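Local coordinates for polyketide synthase associated protein 5 (Mycobacterium tuberculosis, PDB 1Q9J) that probably transfers mycocerosyl chains from mycocerosic acid synthase onto phthiocerol, phthiodiolone and phenolphthiocerol, the last step in making their dimycocerosate esters, at residues D41-V52 / P152-P161; V136-V147 / F350-I361. One frame throughout, in Å; residues are numbered along the deposited sequence.

Contact 1 of 2, residues D41-V52 / P152-P161; sequences DAFDALLETHPV and PGPITPQPTP
Ile155 lies over Ala45 and spreads its two branches along helix 36-49: CD1 packs 3.8 Å from Ala45 CB, while CG2 sits 3.6 Å from Glu48 CB and faces Thr49 OG1. The CG1 branch stands beside the backbone N (chi1 -58°), which sets CG2 anti to that N and puts it against Glu48 and Thr49. This is the N-terminal half of a two-domain enzyme with the fold of the CoA-dependent acyltransferases, and 152-161 is the proline-rich connection between helices 129-148 and 164-170, laid in extended form along helix 36-49. At the start of the run the ring of Pro152 meets the same alanine, CG to Ala45 CB 3.9 Å. Further along, the chain is tied by one backbone bond, Gln158 N to Thr49 O at 2.9 Å, with the donor above the carbonyl plane. The Thr49 hydroxyl turns back to its own helix and bonds Ala45 O, and Thr49 CG2 lies over one face of the His50 ring, toward its rim. Gln158 runs alongside that imidazole with its amide nearly perpendicular to it, 85° between planes; OE1 comes in at the ring edge and is hydrogen-bonded to Thr279 OG1, while His50 NE2 bonds Glu138 OE1. Beyond Pro51 the chains meet once more, Val52 and Pro161 sliding past each other in opposite directions, with Val52 CG2 3.4 Å from Pro161 CD.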
loop_
_atom_site.group_PDB
_atom_site.type_symbol
_atom_site.label_atom_id
_atom_site.label_comp_id
_atom_site.label_asym_id
_atom_site.label_seq_id
_atom_site.Cartn_x
_atom_site.Cartn_y
_atom_site.Cartn_z
ATOM N N ASP A 41 17.089 4.745 -19.113
ATOM C CA ASP A 41 16.315 5.624 -19.995
ATOM C C ASP A 41 14.846 5.639 -19.586
ATOM O O ASP A 41 14.189 6.684 -19.621
ATOM C CB ASP A 41 16.408 5.163 -21.454
ATOM C CG ASP A 41 17.777 5.380 -22.041
ATOM O OD1 ASP A 41 18.434 6.377 -21.672
ATOM O OD2 ASP A 41 18.195 4.563 -22.877
ATOM N N ALA A 42 14.349 4.461 -19.215
ATOM C CA ALA A 42 12.967 4.285 -18.791
ATOM C C ALA A 42 12.734 5.070 -17.508
ATOM O O ALA A 42 11.747 5.801 -17.387
ATOM C CB ALA A 42 12.672 2.814 -18.572
ATOM N N PHE A 43 13.656 4.932 -16.560
ATOM C CA PHE A 43 13.554 5.644 -15.299
ATOM C C PHE A 43 13.577 7.159 -15.566
ATOM O O PHE A 43 12.773 7.906 -15.005
ATOM C CB PHE A 43 14.701 5.239 -14.365
ATOM C CG PHE A 43 14.638 5.895 -13.016
ATOM C CD1 PHE A 43 13.528 5.741 -12.197
ATOM C CD2 PHE A 43 15.686 6.679 -12.564
ATOM C CE1 PHE A 43 13.466 6.359 -10.941
ATOM C CE2 PHE A 43 15.630 7.300 -11.312
ATOM C CZ PHE A 43 14.519 7.137 -10.503
ATOM N N ASP A 44 14.480 7.613 -16.435
ATOM C CA ASP A 44 14.559 9.044 -16.760
ATOM C C ASP A 44 13.283 9.521 -17.457
ATOM O O ASP A 44 12.804 10.633 -17.198
ATOM C CB ASP A 44 15.760 9.354 -17.673
ATOM C CG ASP A 44 17.099 9.251 -16.948
ATOM O OD1 ASP A 44 17.228 9.782 -15.819
ATOM O OD2 ASP A 44 18.034 8.668 -17.522
ATOM N N ALA A 45 12.748 8.689 -18.354
ATOM C CA ALA A 45 11.522 9.016 -19.106
ATOM C C ALA A 45 10.340 9.121 -18.139
ATOM O O ALA A 45 9.523 10.040 -18.228
ATOM C CB ALA A 45 11.245 7.939 -20.161
ATOM N N LEU A 46 10.275 8.166 -17.215
ATOM C CA LEU A 46 9.236 8.138 -16.206
ATOM C C LEU A 46 9.291 9.450 -15.423
ATOM O O LEU A 46 8.291 10.162 -15.308
ATOM C CB LEU A 46 9.466 6.964 -15.260
ATOM C CG LEU A 46 8.475 6.772 -14.106
ATOM C CD1 LEU A 46 7.420 5.733 -14.507
ATOM C CD2 LEU A 46 9.226 6.305 -12.864
ATOM N N LEU A 47 10.462 9.777 -14.890
ATOM C CA LEU A 47 10.611 11.005 -14.129
ATOM C C LEU A 47 10.160 12.236 -14.884
ATOM O O LEU A 47 9.687 13.190 -14.281
ATOM C CB LEU A 47 12.054 11.203 -13.696
ATOM C CG LEU A 47 12.248 10.934 -12.203
ATOM C CD1 LEU A 47 13.723 10.993 -11.870
ATOM C CD2 LEU A 47 11.463 11.953 -11.391
ATOM N N GLU A 48 10.304 12.232 -16.199
ATOM C CA GLU A 48 9.884 13.396 -16.947
ATOM C C GLU A 48 8.379 13.448 -17.060
ATOM O O GLU A 48 7.808 14.502 -17.325
ATOM C CB GLU A 48 10.514 13.386 -18.324
ATOM C CG GLU A 48 11.970 13.761 -18.294
ATOM C CD GLU A 48 12.633 13.545 -19.626
ATOM O OE1 GLU A 48 12.773 12.371 -20.030
ATOM O OE2 GLU A 48 12.998 14.546 -20.273
ATOM N N THR A 49 7.731 12.311 -16.847
ATOM C CA THR A 49 6.288 12.281 -16.930
ATOM C C THR A 49 5.672 12.667 -15.604
ATOM O O THR A 49 4.520 13.085 -15.541
ATOM C CB THR A 49 5.780 10.896 -17.295
ATOM O OG1 THR A 49 6.358 10.485 -18.539
ATOM C CG2 THR A 49 4.279 10.923 -17.419
ATOM N N HIS A 50 6.460 12.536 -14.548
ATOM C CA HIS A 50 6.003 12.847 -13.205
ATOM C C HIS A 50 7.056 13.707 -12.529
ATOM O O HIS A 50 7.631 13.321 -11.517
ATOM C CB HIS A 50 5.812 11.540 -12.449
ATOM C CG HIS A 50 4.953 10.559 -13.181
ATOM N ND1 HIS A 50 3.640 10.823 -13.499
ATOM C CD2 HIS A 50 5.228 9.337 -13.696
ATOM C CE1 HIS A 50 3.140 9.807 -14.180
ATOM N NE2 HIS A 50 4.082 8.892 -14.314
ATOM N N PRO A 51 7.306 14.904 -13.071
ATOM C CA PRO A 51 8.319 15.772 -12.476
ATOM C C PRO A 51 8.195 16.121 -10.998
ATOM O O PRO A 51 9.096 16.735 -10.435
ATOM C CB PRO A 51 8.296 17.001 -13.389
ATOM C CG PRO A 51 6.906 17.026 -13.901
ATOM C CD PRO A 51 6.649 15.573 -14.207
ATOM N N VAL A 52 7.107 15.720 -10.355
ATOM C CA VAL A 52 6.956 16.032 -8.933
ATOM C C VAL A 52 7.922 15.151 -8.122
ATOM O O VAL A 52 8.497 15.588 -7.123
ATOM C CB VAL A 52 5.528 15.762 -8.437
ATOM C CG1 VAL A 52 5.280 16.513 -7.149
ATOM C CG2 VAL A 52 4.545 16.189 -9.467
ATOM N N PRO A 152 12.030 4.629 -25.137
ATOM C CA PRO A 152 11.254 4.175 -23.975
ATOM C C PRO A 152 9.782 4.607 -24.027
ATOM O O PRO A 152 9.036 4.425 -23.060
ATOM C CB PRO A 152 11.993 4.812 -22.807
ATOM C CG PRO A 152 12.415 6.119 -23.385
ATOM C CD PRO A 152 12.930 5.736 -24.754
ATOM N N GLY A 153 9.381 5.183 -25.157
ATOM C CA GLY A 153 8.015 5.629 -25.324
ATOM C C GLY A 153 7.950 7.132 -25.191
ATOM O O GLY A 153 8.871 7.737 -24.645
ATOM N N PRO A 154 6.875 7.764 -25.691
ATOM C CA PRO A 154 6.654 9.216 -25.640
ATOM C C PRO A 154 6.477 9.741 -24.212
ATOM O O PRO A 154 6.004 9.018 -23.335
ATOM C CB PRO A 154 5.400 9.401 -26.495
ATOM C CG PRO A 154 4.663 8.109 -26.285
ATOM C CD PRO A 154 5.764 7.092 -26.387
ATOM N N ILE A 155 6.862 10.997 -23.997
ATOM C CA ILE A 155 6.781 11.629 -22.685
ATOM C C ILE A 155 5.864 12.850 -22.638
ATOM O O ILE A 155 6.118 13.846 -23.311
ATOM C CB ILE A 155 8.175 12.109 -22.205
ATOM C CG1 ILE A 155 9.152 10.946 -22.147
ATOM C CG2 ILE A 155 8.057 12.785 -20.832
ATOM C CD1 ILE A 155 10.556 11.364 -21.701
ATOM N N THR A 156 4.799 12.766 -21.847
ATOM C CA THR A 156 3.880 13.883 -21.678
ATOM C C THR A 156 3.858 14.123 -20.178
ATOM O O THR A 156 3.241 13.371 -19.424
ATOM C CB THR A 156 2.447 13.550 -22.132
ATOM O OG1 THR A 156 2.481 12.936 -23.423
ATOM C CG2 THR A 156 1.605 14.822 -22.205
ATOM N N PRO A 157 4.556 15.166 -19.718
ATOM C CA PRO A 157 4.619 15.503 -18.298
ATOM C C PRO A 157 3.283 15.904 -17.711
ATOM O O PRO A 157 2.538 16.689 -18.301
ATOM C CB PRO A 157 5.649 16.628 -18.257
ATOM C CG PRO A 157 5.495 17.274 -19.588
ATOM C CD PRO A 157 5.399 16.081 -20.499
ATOM N N GLN A 158 2.991 15.357 -16.536
ATOM C CA GLN A 158 1.725 15.626 -15.852
ATOM C C GLN A 158 1.913 16.645 -14.732
ATOM O O GLN A 158 3.004 16.761 -14.164
ATOM C CB GLN A 158 1.163 14.332 -15.279
ATOM C CG GLN A 158 1.257 13.136 -16.197
ATOM C CD GLN A 158 0.935 11.862 -15.456
ATOM O OE1 GLN A 158 0.730 11.883 -14.244
ATOM N NE2 GLN A 158 0.888 10.745 -16.169
ATOM N N PRO A 159 0.857 17.406 -14.407
ATOM C CA PRO A 159 0.961 18.409 -13.338
ATOM C C PRO A 159 0.994 17.797 -11.932
ATOM O O PRO A 159 0.849 16.580 -11.765
ATOM C CB PRO A 159 -0.251 19.299 -13.582
ATOM C CG PRO A 159 -1.239 18.376 -14.206
ATOM C CD PRO A 159 -0.421 17.517 -15.134
ATOM N N THR A 160 1.203 18.639 -10.925
ATOM C CA THR A 160 1.279 18.182 -9.536
ATOM C C THR A 160 0.032 17.401 -9.143
ATOM O O THR A 160 -1.048 17.975 -9.013
ATOM C CB THR A 160 1.390 19.367 -8.584
ATOM O OG1 THR A 160 2.373 20.286 -9.078
ATOM C CG2 THR A 160 1.787 18.891 -7.206
ATOM N N PRO A 161 0.159 16.080 -8.933
ATOM C CA PRO A 161 -1.049 15.339 -8.558
ATOM C C PRO A 161 -1.732 15.933 -7.338
ATOM O O PRO A 161 -1.070 16.480 -6.469
ATOM C CB PRO A 161 -0.563 13.898 -8.347
ATOM C CG PRO A 161 0.932 13.972 -8.371
ATOM C CD PRO A 161 1.304 15.189 -9.149
#

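Contact 2 of 2, residues V136-V147 / F350-I361; sequences VDELFSRYTDAV and FPTMRTPPGLEI
The Phe140 ring carries Met353 over one face, a Met-aromatic contact with SD 4.1 Å from the ring centroid, and the neighbouring CG adds a CH-pi contact on that face, displaced toward the rim. At the ring edge, in its plane, lies the carbonyl O of Val136, one turn back. The Arg354 guanidinium has Ser141 O above one face and Asp145 OD1 at its edge. That edge makes a salt bridge: Arg354 NH2 bonds Asp145 OD1 at 2.9 Å, approaching from above the carboxylate plane, and NH1 adds a weak bond to OD2; the two flat groups are turned 71° apart. A bend at chi3 (52°) in the arginine swings the guanidinium across Thr144 to reach the acid. All this fastens the loop leading into strand 360-368 onto helix 129-148. That strand fits the domain crossover known from two-domain acyltransferases of this clan: it comes from the C-terminal half of the sequence and adds itself antiparallel to strand 23-31 as the outermost strand of the N-terminal sheet. On the way to it, a type II turn from Pro356 to Leu359 presents two apolar groups to the Tyr143 ring, Pro356 CG at 3.6 Å and Leu359 CD1 at 3.5 Å from CE2, while the tyrosine OH bonds Asp35 N. Thr144 OG1 bonds Phe140 O, reaching it from the face opposite Thr144 N. At the other end Val136 crosses Phe350 at about a right angle, its CG1 against CE2.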
loop_
_atom_site.group_PDB
_atom_site.type_symbol
_atom_site.label_atom_id
_atom_site.label_comp_id
_atom_site.label_asym_id
_atom_site.label_seq_id
_atom_site.Cartn_x
_atom_site.Cartn_y
_atom_site.Cartn_z
ATOM N N VAL A 136 5.274 1.900 -11.047
ATOM C CA VAL A 136 6.063 0.677 -11.176
ATOM C C VAL A 136 5.735 -0.011 -12.502
ATOM O O VAL A 136 6.608 -0.547 -13.186
ATOM C CB VAL A 136 5.724 -0.303 -10.032
ATOM C CG1 VAL A 136 6.503 -1.595 -10.184
ATOM C CG2 VAL A 136 5.983 0.357 -8.693
ATOM N N ASP A 137 4.461 -0.005 -12.858
ATOM C CA ASP A 137 4.025 -0.627 -14.092
ATOM C C ASP A 137 4.488 0.223 -15.298
ATOM O O ASP A 137 4.933 -0.298 -16.322
ATOM C CB ASP A 137 2.502 -0.805 -14.042
ATOM C CG ASP A 137 1.922 -1.215 -15.376
ATOM O OD1 ASP A 137 1.455 -0.319 -16.101
ATOM O OD2 ASP A 137 1.936 -2.424 -15.704
ATOM N N GLU A 138 4.410 1.537 -15.152
ATOM C CA GLU A 138 4.857 2.424 -16.207
ATOM C C GLU A 138 6.350 2.188 -16.486
ATOM O O GLU A 138 6.766 2.050 -17.646
ATOM C CB GLU A 138 4.659 3.872 -15.796
ATOM C CG GLU A 138 4.869 4.858 -16.926
ATOM C CD GLU A 138 4.611 6.280 -16.495
ATOM O OE1 GLU A 138 3.515 6.544 -15.918
ATOM O OE2 GLU A 138 5.502 7.131 -16.755
ATOM N N LEU A 139 7.148 2.151 -15.420
ATOM C CA LEU A 139 8.584 1.921 -15.539
ATOM C C LEU A 139 8.881 0.702 -16.431
ATOM O O LEU A 139 9.579 0.824 -17.442
ATOM C CB LEU A 139 9.210 1.699 -14.151
ATOM C CG LEU A 139 10.683 1.232 -14.141
ATOM C CD1 LEU A 139 11.597 2.375 -14.561
ATOM C CD2 LEU A 139 11.046 0.754 -12.747
ATOM N N PHE A 140 8.355 -0.464 -16.054
ATOM C CA PHE A 140 8.572 -1.670 -16.836
ATOM C C PHE A 140 7.979 -1.556 -18.247
ATOM O O PHE A 140 8.460 -2.197 -19.189
ATOM C CB PHE A 140 7.947 -2.880 -16.167
ATOM C CG PHE A 140 8.736 -3.441 -15.018
ATOM C CD1 PHE A 140 8.651 -2.870 -13.753
ATOM C CD2 PHE A 140 9.451 -4.628 -15.167
ATOM C CE1 PHE A 140 9.253 -3.487 -12.630
ATOM C CE2 PHE A 140 10.063 -5.260 -14.055
ATOM C CZ PHE A 140 9.956 -4.689 -12.789
ATOM N N SER A 141 6.929 -0.759 -18.402
ATOM C CA SER A 141 6.336 -0.598 -19.715
ATOM C C SER A 141 7.327 0.151 -20.594
ATOM O O SER A 141 7.446 -0.120 -21.777
ATOM C CB SER A 141 5.020 0.183 -19.623
ATOM O OG SER A 141 4.627 0.685 -20.907
ATOM N N ARG A 142 8.055 1.083 -19.997
ATOM C CA ARG A 142 9.025 1.864 -20.748
ATOM C C ARG A 142 10.311 1.086 -20.966
ATOM O O ARG A 142 10.990 1.266 -21.973
ATOM C CB ARG A 142 9.331 3.170 -20.024
ATOM C CG ARG A 142 8.087 3.860 -19.488
ATOM C CD ARG A 142 8.351 5.310 -19.141
ATOM N NE ARG A 142 8.170 6.146 -20.308
ATOM C CZ ARG A 142 7.265 7.111 -20.398
ATOM N NH1 ARG A 142 6.461 7.371 -19.376
ATOM N NH2 ARG A 142 7.154 7.805 -21.526
ATOM N N TYR A 143 10.660 0.227 -20.018
ATOM C CA TYR A 143 11.864 -0.570 -20.168
ATOM C C TYR A 143 11.681 -1.485 -21.372
ATOM O O TYR A 143 12.544 -1.557 -22.239
ATOM C CB TYR A 143 12.107 -1.401 -18.916
ATOM C CG TYR A 143 13.262 -2.356 -19.071
ATOM C CD1 TYR A 143 14.574 -1.895 -19.160
ATOM C CD2 TYR A 143 13.041 -3.726 -19.143
ATOM C CE1 TYR A 143 15.640 -2.786 -19.311
ATOM C CE2 TYR A 143 14.092 -4.622 -19.293
ATOM C CZ TYR A 143 15.387 -4.146 -19.374
ATOM O OH TYR A 143 16.420 -5.040 -19.492
ATOM N N THR A 144 10.552 -2.186 -21.411
ATOM C CA THR A 144 10.242 -3.074 -22.523
ATOM C C THR A 144 10.306 -2.290 -23.846
ATOM O O THR A 144 10.817 -2.789 -24.844
ATOM C CB THR A 144 8.839 -3.709 -22.351
ATOM O OG1 THR A 144 8.813 -4.484 -21.149
ATOM C CG2 THR A 144 8.505 -4.614 -23.523
ATOM N N ASP A 145 9.799 -1.061 -23.851
ATOM C CA ASP A 145 9.843 -0.245 -25.055
ATOM C C ASP A 145 11.250 0.283 -25.270
ATOM O O ASP A 145 11.597 0.714 -26.366
ATOM C CB ASP A 145 8.884 0.947 -24.955
ATOM C CG ASP A 145 7.426 0.534 -24.962
ATOM O OD1 ASP A 145 7.053 -0.333 -25.786
ATOM O OD2 ASP A 145 6.653 1.093 -24.153
ATOM N N ALA A 146 12.056 0.265 -24.216
ATOM C CA ALA A 146 13.429 0.756 -24.293
ATOM C C ALA A 146 14.373 -0.311 -24.843
ATOM O O ALA A 146 15.339 0.004 -25.534
ATOM C CB ALA A 146 13.894 1.199 -22.912
ATOM N N VAL A 147 14.086 -1.571 -24.521
ATOM C CA VAL A 147 14.890 -2.697 -24.982
ATOM C C VAL A 147 14.382 -3.139 -26.352
ATOM O O VAL A 147 15.167 -3.398 -27.260
ATOM C CB VAL A 147 14.806 -3.890 -23.986
ATOM C CG1 VAL A 147 15.382 -5.155 -24.613
ATOM C CG2 VAL A 147 15.563 -3.554 -22.704
ATOM N N PHE A 350 -0.089 -6.490 -9.324
ATOM C CA PHE A 350 1.153 -6.623 -10.083
ATOM C C PHE A 350 1.314 -7.745 -11.115
ATOM O O PHE A 350 2.330 -8.442 -11.148
ATOM C CB PHE A 350 2.345 -6.602 -9.126
ATOM C CG PHE A 350 2.815 -5.215 -8.798
ATOM C CD1 PHE A 350 2.933 -4.794 -7.476
ATOM C CD2 PHE A 350 3.138 -4.326 -9.822
ATOM C CE1 PHE A 350 3.366 -3.504 -7.179
ATOM C CE2 PHE A 350 3.573 -3.039 -9.538
ATOM C CZ PHE A 350 3.690 -2.622 -8.215
ATOM N N PRO A 351 0.299 -7.931 -11.970
ATOM C CA PRO A 351 0.328 -8.950 -13.015
ATOM C C PRO A 351 0.270 -8.162 -14.329
ATOM O O PRO A 351 0.096 -6.939 -14.317
ATOM C CB PRO A 351 -0.945 -9.724 -12.746
ATOM C CG PRO A 351 -1.908 -8.604 -12.461
ATOM C CD PRO A 351 -1.099 -7.559 -11.675
ATOM N N THR A 352 0.406 -8.848 -15.456
ATOM C CA THR A 352 0.361 -8.182 -16.759
ATOM C C THR A 352 1.460 -7.131 -16.890
ATOM O O THR A 352 1.354 -6.212 -17.704
ATOM C CB THR A 352 -0.985 -7.466 -16.986
ATOM O OG1 THR A 352 -2.052 -8.276 -16.481
ATOM C CG2 THR A 352 -1.213 -7.226 -18.480
ATOM N N MET A 353 2.511 -7.267 -16.090
ATOM C CA MET A 353 3.615 -6.319 -16.120
ATOM C C MET A 353 4.618 -6.678 -17.204
ATOM O O MET A 353 5.337 -7.669 -17.094
ATOM C CB MET A 353 4.310 -6.287 -14.765
ATOM C CG MET A 353 5.423 -5.269 -14.667
ATOM S SD MET A 353 5.339 -4.403 -13.093
ATOM C CE MET A 353 5.771 -5.731 -11.951
ATOM N N ARG A 354 4.660 -5.853 -18.242
ATOM C CA ARG A 354 5.550 -6.051 -19.379
ATOM C C ARG A 354 7.028 -6.265 -19.048
ATOM O O ARG A 354 7.605 -5.563 -18.218
ATOM C CB ARG A 354 5.430 -4.864 -20.330
ATOM C CG ARG A 354 4.021 -4.580 -20.800
ATOM C CD ARG A 354 4.015 -3.388 -21.735
ATOM N NE ARG A 354 4.994 -3.553 -22.803
ATOM C CZ ARG A 354 5.325 -2.605 -23.673
ATOM N NH1 ARG A 354 4.753 -1.411 -23.606
ATOM N NH2 ARG A 354 6.234 -2.851 -24.608
ATOM N N THR A 355 7.628 -7.243 -19.721
ATOM C CA THR A 355 9.040 -7.585 -19.570
ATOM C C THR A 355 9.466 -8.148 -20.911
ATOM O O THR A 355 8.902 -9.140 -21.370
ATOM C CB THR A 355 9.276 -8.679 -18.523
ATOM O OG1 THR A 355 8.451 -9.808 -18.826
ATOM C CG2 THR A 355 8.962 -8.167 -17.124
ATOM N N PRO A 356 10.469 -7.529 -21.551
ATOM C CA PRO A 356 10.970 -7.973 -22.853
ATOM C C PRO A 356 11.400 -9.438 -22.836
ATOM O O PRO A 356 11.532 -10.048 -21.773
ATOM C CB PRO A 356 12.132 -7.025 -23.111
ATOM C CG PRO A 356 12.664 -6.798 -21.747
ATOM C CD PRO A 356 11.401 -6.566 -20.945
ATOM N N PRO A 357 11.622 -10.026 -24.024
ATOM C CA PRO A 357 12.038 -11.429 -24.139
ATOM C C PRO A 357 13.403 -11.706 -23.499
ATOM O O PRO A 357 14.401 -11.046 -23.797
ATOM C CB PRO A 357 12.030 -11.665 -25.649
ATOM C CG PRO A 357 12.381 -10.311 -26.199
ATOM C CD PRO A 357 11.550 -9.386 -25.351
ATOM N N GLY A 358 13.429 -12.689 -22.608
ATOM C CA GLY A 358 14.657 -13.037 -21.925
ATOM C C GLY A 358 14.635 -12.653 -20.455
ATOM O O GLY A 358 15.408 -13.176 -19.643
ATOM N N LEU A 359 13.753 -11.730 -20.099
ATOM C CA LEU A 359 13.654 -11.309 -18.708
ATOM C C LEU A 359 12.324 -11.798 -18.176
ATOM O O LEU A 359 11.352 -11.881 -18.911
ATOM C CB LEU A 359 13.731 -9.785 -18.595
ATOM C CG LEU A 359 14.648 -9.198 -17.517
ATOM C CD1 LEU A 359 14.516 -7.694 -17.586
ATOM C CD2 LEU A 359 14.287 -9.711 -16.126
ATOM N N GLU A 360 12.290 -12.137 -16.897
ATOM C CA GLU A 360 11.073 -12.626 -16.290
ATOM C C GLU A 360 11.080 -12.328 -14.805
ATOM O O GLU A 360 12.118 -12.404 -14.149
ATOM C CB GLU A 360 10.937 -14.134 -16.524
ATOM C CG GLU A 360 10.308 -14.520 -17.860
ATOM C CD GLU A 360 11.071 -15.616 -18.586
ATOM O OE1 GLU A 360 12.089 -15.301 -19.246
ATOM O OE2 GLU A 360 10.665 -16.796 -18.489
ATOM N N ILE A 361 9.914 -11.976 -14.286
ATOM C CA ILE A 361 9.766 -11.663 -12.877
ATOM C C ILE A 361 9.588 -12.942 -12.071
ATOM O O ILE A 361 8.739 -13.760 -12.402
ATOM C CB ILE A 361 8.532 -10.796 -12.667
ATOM C CG1 ILE A 361 8.665 -9.517 -13.502
ATOM C CG2 ILE A 361 8.330 -10.537 -11.182
ATOM C CD1 ILE A 361 7.454 -8.613 -13.464
#

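In the fold
Helix 129-148 ties the two contacts together. It supplies 136-147 to contact 2, and from another side it packs on helix 36-49 of contact 1; the contact centres lie 16 Å apart. Between them His50 NE2 meets Glu138 OE1 at 2.9 Å, a probable hydrogen bond, and Glu138 OE2 pairs with Arg142 NH1 in a salt bridge. The helix follows directly on the probable active-site segment, which holds His124, the likely proton acceptor, and Asp128, thought to organise the site. The side chains of Pro161 in contact 1 and Phe350 in contact 2 are about 9 Å and 11 Å from that of Asp128.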